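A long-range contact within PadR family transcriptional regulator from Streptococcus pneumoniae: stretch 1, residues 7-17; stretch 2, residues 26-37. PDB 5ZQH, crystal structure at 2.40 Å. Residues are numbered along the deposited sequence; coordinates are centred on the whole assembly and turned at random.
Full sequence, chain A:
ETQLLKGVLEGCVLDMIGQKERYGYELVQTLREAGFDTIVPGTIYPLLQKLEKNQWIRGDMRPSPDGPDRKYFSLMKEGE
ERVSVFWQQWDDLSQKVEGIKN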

ATOM      1  N   GLY A   7      -2.917   2.835   1.881  1.00  5.32           N
ATOM      2  CA  GLY A   7      -1.896   2.475   2.860  1.00  5.41           C
ATOM      3  C   GLY A   7      -0.848   3.558   3.029  1.00  5.46           C
ATOM      4  O   GLY A   7      -0.447   3.862   4.157  1.00  5.47           O
ATOM      5  N   VAL A   8      -0.425   4.149   1.907  1.00  5.51           N
ATOM      6  CA  VAL A   8       0.586   5.215   1.916  1.00  5.59           C
ATOM      7  C   VAL A   8       0.072   6.492   2.604  1.00  5.64           C
ATOM      8  O   VAL A   8       0.727   6.970   3.550  1.00  5.68           O
ATOM      9  N   LEU A   9      -1.079   7.029   2.168  1.00  5.69           N
ATOM     10  CA  LEU A   9      -1.627   8.227   2.836  1.00  5.75           C
ATOM     11  C   LEU A   9      -1.981   8.035   4.307  1.00  5.76           C
ATOM     12  O   LEU A   9      -1.882   8.993   5.074  1.00  5.77           O
ATOM     13  N   GLU A  10      -2.367   6.817   4.699  1.00  5.76           N
ATOM     14  CA  GLU A  10      -2.598   6.525   6.117  1.00  5.79           C
ATOM     15  C   GLU A  10      -1.323   6.770   6.915  1.00  5.78           C
ATOM     16  O   GLU A  10      -1.316   7.600   7.824  1.00  5.76           O
ATOM     17  N   GLY A  11      -0.258   6.058   6.539  1.00  5.79           N
ATOM     18  CA  GLY A  11       1.076   6.228   7.113  1.00  5.82           C
ATOM     19  C   GLY A  11       1.592   7.654   7.082  1.00  5.84           C
ATOM     20  O   GLY A  11       2.092   8.146   8.097  1.00  5.84           O
ATOM     21  N   CYS A  12       1.447   8.317   5.929  1.00  5.87           N
ATOM     22  CA  CYS A  12       1.877   9.719   5.753  1.00  5.89           C
ATOM     23  C   CYS A  12       1.107  10.713   6.631  1.00  5.91           C
ATOM     24  O   CYS A  12       1.725  11.556   7.278  1.00  5.92           O
ATOM     25  N   VAL A  13      -0.227  10.596   6.661  1.00  5.95           N
ATOM     26  CA  VAL A  13      -1.095  11.417   7.549  1.00  6.00           C
ATOM     27  C   VAL A  13      -0.752  11.212   9.036  1.00  6.03           C
ATOM     28  O   VAL A  13      -0.631  12.179   9.791  1.00  6.04           O
ATOM     29  N   LEU A  14      -0.593   9.952   9.429  1.00  6.10           N
ATOM     30  CA  LEU A  14      -0.152   9.564  10.770  1.00  6.17           C
ATOM     31  C   LEU A  14       1.215  10.150  11.156  1.00  6.20           C
ATOM     32  O   LEU A  14       1.370  10.676  12.265  1.00  6.20           O
ATOM     33  N   ASP A  15       2.181  10.075  10.234  1.00  6.25           N
ATOM     34  CA  ASP A  15       3.527  10.633  10.435  1.00  6.31           C
ATOM     35  C   ASP A  15       3.513  12.154  10.602  1.00  6.37           C
ATOM     36  O   ASP A  15       4.159  12.678  11.512  1.00  6.39           O
ATOM     37  N   MET A  16       2.767  12.842   9.733  1.00  6.45           N
ATOM     38  CA  MET A  16       2.612  14.301   9.775  1.00  6.55           C
ATOM     39  C   MET A  16       2.030  14.809  11.093  1.00  6.61           C
ATOM     40  O   MET A  16       2.496  15.819  11.622  1.00  6.62           O
ATOM     41  N   ILE A  17       1.026  14.093  11.606  1.00  6.70           N
ATOM     42  CA  ILE A  17       0.395  14.356  12.909  1.00  6.81           C
ATOM     43  C   ILE A  17       1.383  14.121  14.066  1.00  6.89           C
ATOM     44  O   ILE A  17       1.345  14.832  15.076  1.00  6.90           O
ATOM     45  N   GLU A  26      -4.789  22.379   7.422  1.00  8.14           N
ATOM     46  CA  GLU A  26      -3.339  22.444   7.291  1.00  8.24           C
ATOM     47  C   GLU A  26      -2.687  21.099   6.951  1.00  8.32           C
ATOM     48  O   GLU A  26      -1.620  21.079   6.348  1.00  8.35           O
ATOM     49  N   LEU A  27      -3.354  19.995   7.299  1.00  8.44           N
ATOM     50  CA  LEU A  27      -2.925  18.651   6.889  1.00  8.52           C
ATOM     51  C   LEU A  27      -3.056  18.424   5.386  1.00  8.62           C
ATOM     52  O   LEU A  27      -2.136  17.881   4.773  1.00  8.62           O
ATOM     53  N   VAL A  28      -4.183  18.848   4.802  1.00  8.71           N
ATOM     54  CA  VAL A  28      -4.417  18.754   3.349  1.00  8.87           C
ATOM     55  C   VAL A  28      -3.354  19.553   2.576  1.00  9.02           C
ATOM     56  O   VAL A  28      -2.832  19.080   1.558  1.00  9.03           O
ATOM     57  N   GLN A  29      -3.015  20.737   3.089  1.00  9.22           N
ATOM     58  CA  GLN A  29      -2.014  21.617   2.461  1.00  9.39           C
ATOM     59  C   GLN A  29      -0.595  21.076   2.568  1.00  9.53           C
ATOM     60  O   GLN A  29       0.186  21.213   1.627  1.00  9.58           O
ATOM     61  N   THR A  30      -0.280  20.458   3.706  1.00  9.71           N
ATOM     62  CA  THR A  30       1.000  19.767   3.924  1.00  9.92           C
ATOM     63  C   THR A  30       1.130  18.554   2.995  1.00 10.06           C
ATOM     64  O   THR A  30       2.217  18.257   2.507  1.00 10.08           O
ATOM     65  N   LEU A  31       0.001  17.892   2.742  1.00 10.29           N
ATOM     66  CA  LEU A  31      -0.087  16.721   1.869  1.00 10.53           C
ATOM     67  C   LEU A  31       0.136  17.123   0.401  1.00 10.71           C
ATOM     68  O   LEU A  31       0.908  16.470  -0.312  1.00 10.81           O
ATOM     69  N   ARG A  32      -0.521  18.201  -0.027  1.00 10.89           N
ATOM     70  CA  ARG A  32      -0.334  18.767  -1.370  1.00 11.14           C
ATOM     71  C   ARG A  32       1.129  19.157  -1.627  1.00 11.27           C
ATOM     72  O   ARG A  32       1.689  18.813  -2.673  1.00 11.24           O
ATOM     73  N   GLU A  33       1.736  19.837  -0.648  1.00 11.47           N
ATOM     74  CA  GLU A  33       3.139  20.276  -0.693  1.00 11.67           C
ATOM     75  C   GLU A  33       4.170  19.141  -0.697  1.00 11.80           C
ATOM     76  O   GLU A  33       5.336  19.357  -1.068  1.00 11.76           O
ATOM     77  N   ALA A  34       3.736  17.952  -0.271  1.00 11.92           N
ATOM     78  CA  ALA A  34       4.562  16.742  -0.278  1.00 12.04           C
ATOM     79  C   ALA A  34       4.495  16.010  -1.622  1.00 12.17           C
ATOM     80  O   ALA A  34       5.329  15.140  -1.905  1.00 12.13           O
ATOM     81  N   GLY A  35       3.507  16.374  -2.443  1.00 12.29           N
ATOM     82  CA  GLY A  35       3.339  15.789  -3.777  1.00 12.49           C
ATOM     83  C   GLY A  35       1.930  15.350  -4.139  1.00 12.61           C
ATOM     84  O   GLY A  35       1.646  15.085  -5.310  1.00 12.57           O
ATOM     85  N   PHE A  36       1.053  15.276  -3.139  1.00 12.79           N
ATOM     86  CA  PHE A  36      -0.338  14.883  -3.334  1.00 13.09           C
ATOM     87  C   PHE A  36      -1.155  16.047  -3.933  1.00 13.39           C
ATOM     88  O   PHE A  36      -2.074  16.587  -3.308  1.00 13.41           O
ATOM     89  N   ASP A  37      -0.792  16.415  -5.162  1.00 13.74           N
ATOM     90  CA  ASP A  37      -1.375  17.542  -5.895  1.00 14.09           C
ATOM     91  C   ASP A  37      -2.839  17.321  -6.239  1.00 14.34           C
ATOM     92  O   ASP A  37      -3.626  18.271  -6.248  1.00 14.52           O
TER

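Two helical segments, one running through residues 7-17 and the other starting before residue 26, cross at 117° with their axes 10.9 Å apart at closest approach. No hydrogen bond joins them; the contact rests on the fit of apolar side chains, and the two stretches together bury 453 Å², both sides summed.

The most prominent bump is Met16. Its CA-CB bond points toward the second helix, and its m, t, t rotamer extends the thioether chain into a hollow formed by Leu27, Thr30, Leu31 and Ala34, a knob in a hole. The long, unbranched side chain touches each wall in turn: Met16 CB lies 3.8 Å from Leu27 CD2, Met16 SD lies 3.7 Å from Leu31 CD1 and 3.8 Å from Thr30 CG2, and Met16 CE reaches 3.7 Å from Thr30 O and 4.1 Å from Ala34 CB. The small methyl of Ala34 leaves room for that end. Thr30 suits a wall that is part polar, part apolar: in its m rotamer, Thr30 OG1 donates a hydrogen bond to Glu26 O (2.6 Å) within its own helix, while CG2 is left to pack against the sulfur.

Leu27 points toward the first helix and fits between residues one turn apart. Leu27 CD1 meets Ile17 CG1 at 3.7 Å, while Leu27 CD2 lies 4.1 Å from Val13 O and 4.5 Å from Val13 CG1. Ile17 (m, t) leaves its backbone sideways, but the end of its side chain bends nearer to make this contact. Leu31 likewise starts sideways and brings its end closer: Leu31 CD1 lies 3.7 Å from Met16 SD and 4.1 Å from Val13 CG2, and Leu31 CD2 lies 3.8 Å from the same Val13 CG2; the chi1 of Val13 is t. The branched side chain of Val13 thus touches both leucines.

Beyond the second helix, the chain turns through a Schellman motif at Gly35. The positive phi there, 133°, suits glycine, since a CB would be jammed against the preceding carbonyl O. Phe36 N bonds back to Leu31 O at 3.1 Å, and the Phe36 side chain, with chi1 m, points toward the first helix. Its flat, broad ring fills the space beside Val8, Leu9 and Cys12. Val8 (t) approaches the ring edge, with Val8 CG1 4.3 Å from Phe36 CZ; Leu9 CD2 lies 4.1 Å from Phe36 CE1, and Cys12, with chi1 m, places SG 4.5 Å from Phe36 CZ. These looser contacts extend the apolar packing along the first helix from Met16 back to Val8.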

ATOM      1  CB  VAL A   8       1.208   5.478   0.516  1.00  5.58           C
ATOM      2  CG1 VAL A   8       2.043   6.753   0.504  1.00  5.58           C
ATOM      3  CG2 VAL A   8       2.070   4.297   0.092  1.00  5.58           C
ATOM      4  CB  LEU A   9      -2.731   8.993   2.073  1.00  5.77           C
ATOM      5  CG  LEU A   9      -3.816   8.497   1.128  1.00  5.79           C
ATOM      6  CD1 LEU A   9      -5.132   9.227   1.386  1.00  5.79           C
ATOM      7  CD2 LEU A   9      -3.360   8.763  -0.292  1.00  5.79           C
ATOM      8  CB  GLU A  10      -3.111   5.105   6.353  1.00  5.81           C
ATOM      9  CG  GLU A  10      -3.669   4.926   7.759  1.00  5.86           C
ATOM     10  CD  GLU A  10      -3.906   3.478   8.134  1.00  5.91           C
ATOM     11  OE1 GLU A  10      -2.920   2.772   8.444  1.00  5.91           O
ATOM     12  OE2 GLU A  10      -5.086   3.054   8.139  1.00  5.94           O
ATOM     13  CB  CYS A  12       1.849  10.141   4.275  1.00  5.87           C
ATOM     14  SG  CYS A  12       3.102   9.324   3.252  1.00  5.84           S
ATOM     15  CB  VAL A  13      -2.615  11.211   7.246  1.00  5.99           C
ATOM     16  CG1 VAL A  13      -3.514  11.661   8.391  1.00  5.97           C
ATOM     17  CG2 VAL A  13      -3.005  11.951   5.975  1.00  5.99           C
ATOM     18  CB  LEU A  14      -0.147   8.033  10.893  1.00  6.18           C
ATOM     19  CG  LEU A  14      -1.067   7.241  11.841  1.00  6.20           C
ATOM     20  CD1 LEU A  14      -2.297   7.987  12.347  1.00  6.18           C
ATOM     21  CD2 LEU A  14      -1.451   5.909  11.205  1.00  6.19           C
ATOM     22  CB  ASP A  15       4.469  10.219   9.296  1.00  6.28           C
ATOM     23  CG  ASP A  15       5.939  10.503   9.604  1.00  6.27           C
ATOM     24  OD1 ASP A  15       6.487   9.913  10.562  1.00  6.25           O
ATOM     25  OD2 ASP A  15       6.550  11.308   8.870  1.00  6.25           O
ATOM     26  CB  MET A  16       1.769  14.796   8.600  1.00  6.54           C
ATOM     27  CG  MET A  16       2.508  14.812   7.277  1.00  6.54           C
ATOM     28  SD  MET A  16       1.408  15.222   5.915  1.00  6.56           S
ATOM     29  CE  MET A  16       2.560  15.155   4.542  1.00  6.56           C
ATOM     30  CB  ILE A  17      -0.911  13.529  13.060  1.00  6.81           C
ATOM     31  CG1 ILE A  17      -2.023  14.133  12.199  1.00  6.81           C
ATOM     32  CG2 ILE A  17      -1.385  13.443  14.504  1.00  6.81           C
ATOM     33  CD1 ILE A  17      -3.113  13.152  11.805  1.00  6.83           C
ATOM     34  CB  GLU A  26      -2.662  23.187   8.462  1.00  8.23           C
ATOM     35  CG  GLU A  26      -2.780  22.582   9.851  1.00  8.23           C
ATOM     36  CD  GLU A  26      -2.095  23.428  10.917  1.00  8.23           C
ATOM     37  OE1 GLU A  26      -2.227  24.673  10.888  1.00  8.20           O
ATOM     38  OE2 GLU A  26      -1.414  22.847  11.788  1.00  8.23           O
ATOM     39  CB  LEU A  27      -3.666  17.552   7.661  1.00  8.52           C
ATOM     40  CG  LEU A  27      -2.916  16.904   8.832  1.00  8.55           C
ATOM     41  CD1 LEU A  27      -3.901  16.297   9.820  1.00  8.56           C
ATOM     42  CD2 LEU A  27      -1.903  15.860   8.368  1.00  8.53           C
ATOM     43  CB  VAL A  28      -5.864  19.185   2.959  1.00  8.85           C
ATOM     44  CG1 VAL A  28      -6.071  19.207   1.445  1.00  8.83           C
ATOM     45  CG2 VAL A  28      -6.895  18.261   3.600  1.00  8.82           C
ATOM     46  CB  GLN A  29      -2.096  23.046   3.014  1.00  9.40           C
ATOM     47  CG  GLN A  29      -3.427  23.762   2.768  1.00  9.45           C
ATOM     48  CD  GLN A  29      -3.730  24.033   1.300  1.00  9.47           C
ATOM     49  OE1 GLN A  29      -2.840  24.045   0.449  1.00  9.51           O
ATOM     50  NE2 GLN A  29      -4.996  24.262   1.003  1.00  9.52           N
ATOM     51  CB  THR A  30       1.161  19.356   5.407  1.00  9.93           C
ATOM     52  OG1 THR A  30       0.908  20.495   6.239  1.00  9.96           O
ATOM     53  CG2 THR A  30       2.569  18.846   5.712  1.00  9.95           C
ATOM     54  CB  LEU A  31      -1.449  16.041   2.068  1.00 10.47           C
ATOM     55  CG  LEU A  31      -1.715  14.555   2.349  1.00 10.50           C
ATOM     56  CD1 LEU A  31      -0.628  13.803   3.108  1.00 10.51           C
ATOM     57  CD2 LEU A  31      -3.024  14.450   3.109  1.00 10.49           C
ATOM     58  CB  ARG A  32      -1.262  19.970  -1.601  1.00 11.21           C
ATOM     59  CG  ARG A  32      -2.746  19.636  -1.713  1.00 11.27           C
ATOM     60  CD  ARG A  32      -3.536  20.810  -2.272  1.00 11.33           C
ATOM     61  NE  ARG A  32      -4.910  20.870  -1.757  1.00 11.45           N
ATOM     62  CZ  ARG A  32      -5.960  20.212  -2.259  1.00 11.50           C
ATOM     63  NH1 ARG A  32      -5.834  19.402  -3.311  1.00 11.55           N
ATOM     64  NH2 ARG A  32      -7.152  20.359  -1.697  1.00 11.50           N
ATOM     65  CB  GLU A  33       3.436  21.220   0.474  1.00 11.74           C
ATOM     66  CG  GLU A  33       3.292  22.697   0.149  1.00 11.79           C
ATOM     67  CD  GLU A  33       3.465  23.588   1.369  1.00 11.91           C
ATOM     68  OE1 GLU A  33       4.377  23.321   2.184  1.00 11.93           O
ATOM     69  OE2 GLU A  33       2.681  24.560   1.521  1.00 11.92           O
ATOM     70  CB  ALA A  34       4.157  15.816   0.858  1.00 12.01           C
ATOM     71  CB  PHE A  36      -0.935  14.347  -2.018  1.00 13.06           C
ATOM     72  CG  PHE A  36      -0.215  13.138  -1.464  1.00 13.07           C
ATOM     73  CD1 PHE A  36      -0.569  11.848  -1.871  1.00 13.08           C
ATOM     74  CD2 PHE A  36       0.820  13.281  -0.531  1.00 13.03           C
ATOM     75  CE1 PHE A  36       0.095  10.731  -1.364  1.00 13.05           C
ATOM     76  CE2 PHE A  36       1.485  12.172  -0.023  1.00 12.96           C
ATOM     77  CZ  PHE A  36       1.120  10.896  -0.437  1.00 13.03           C
ATOM     78  CB  ASP A  37      -0.604  17.775  -7.203  1.00 14.17           C
ATOM     79  CG  ASP A  37       0.845  18.155  -6.977  1.00 14.17           C
ATOM     80  OD1 ASP A  37       1.098  19.279  -6.486  1.00 14.20           O
ATOM     81  OD2 ASP A  37       1.729  17.329  -7.294  1.00 14.17           O
TER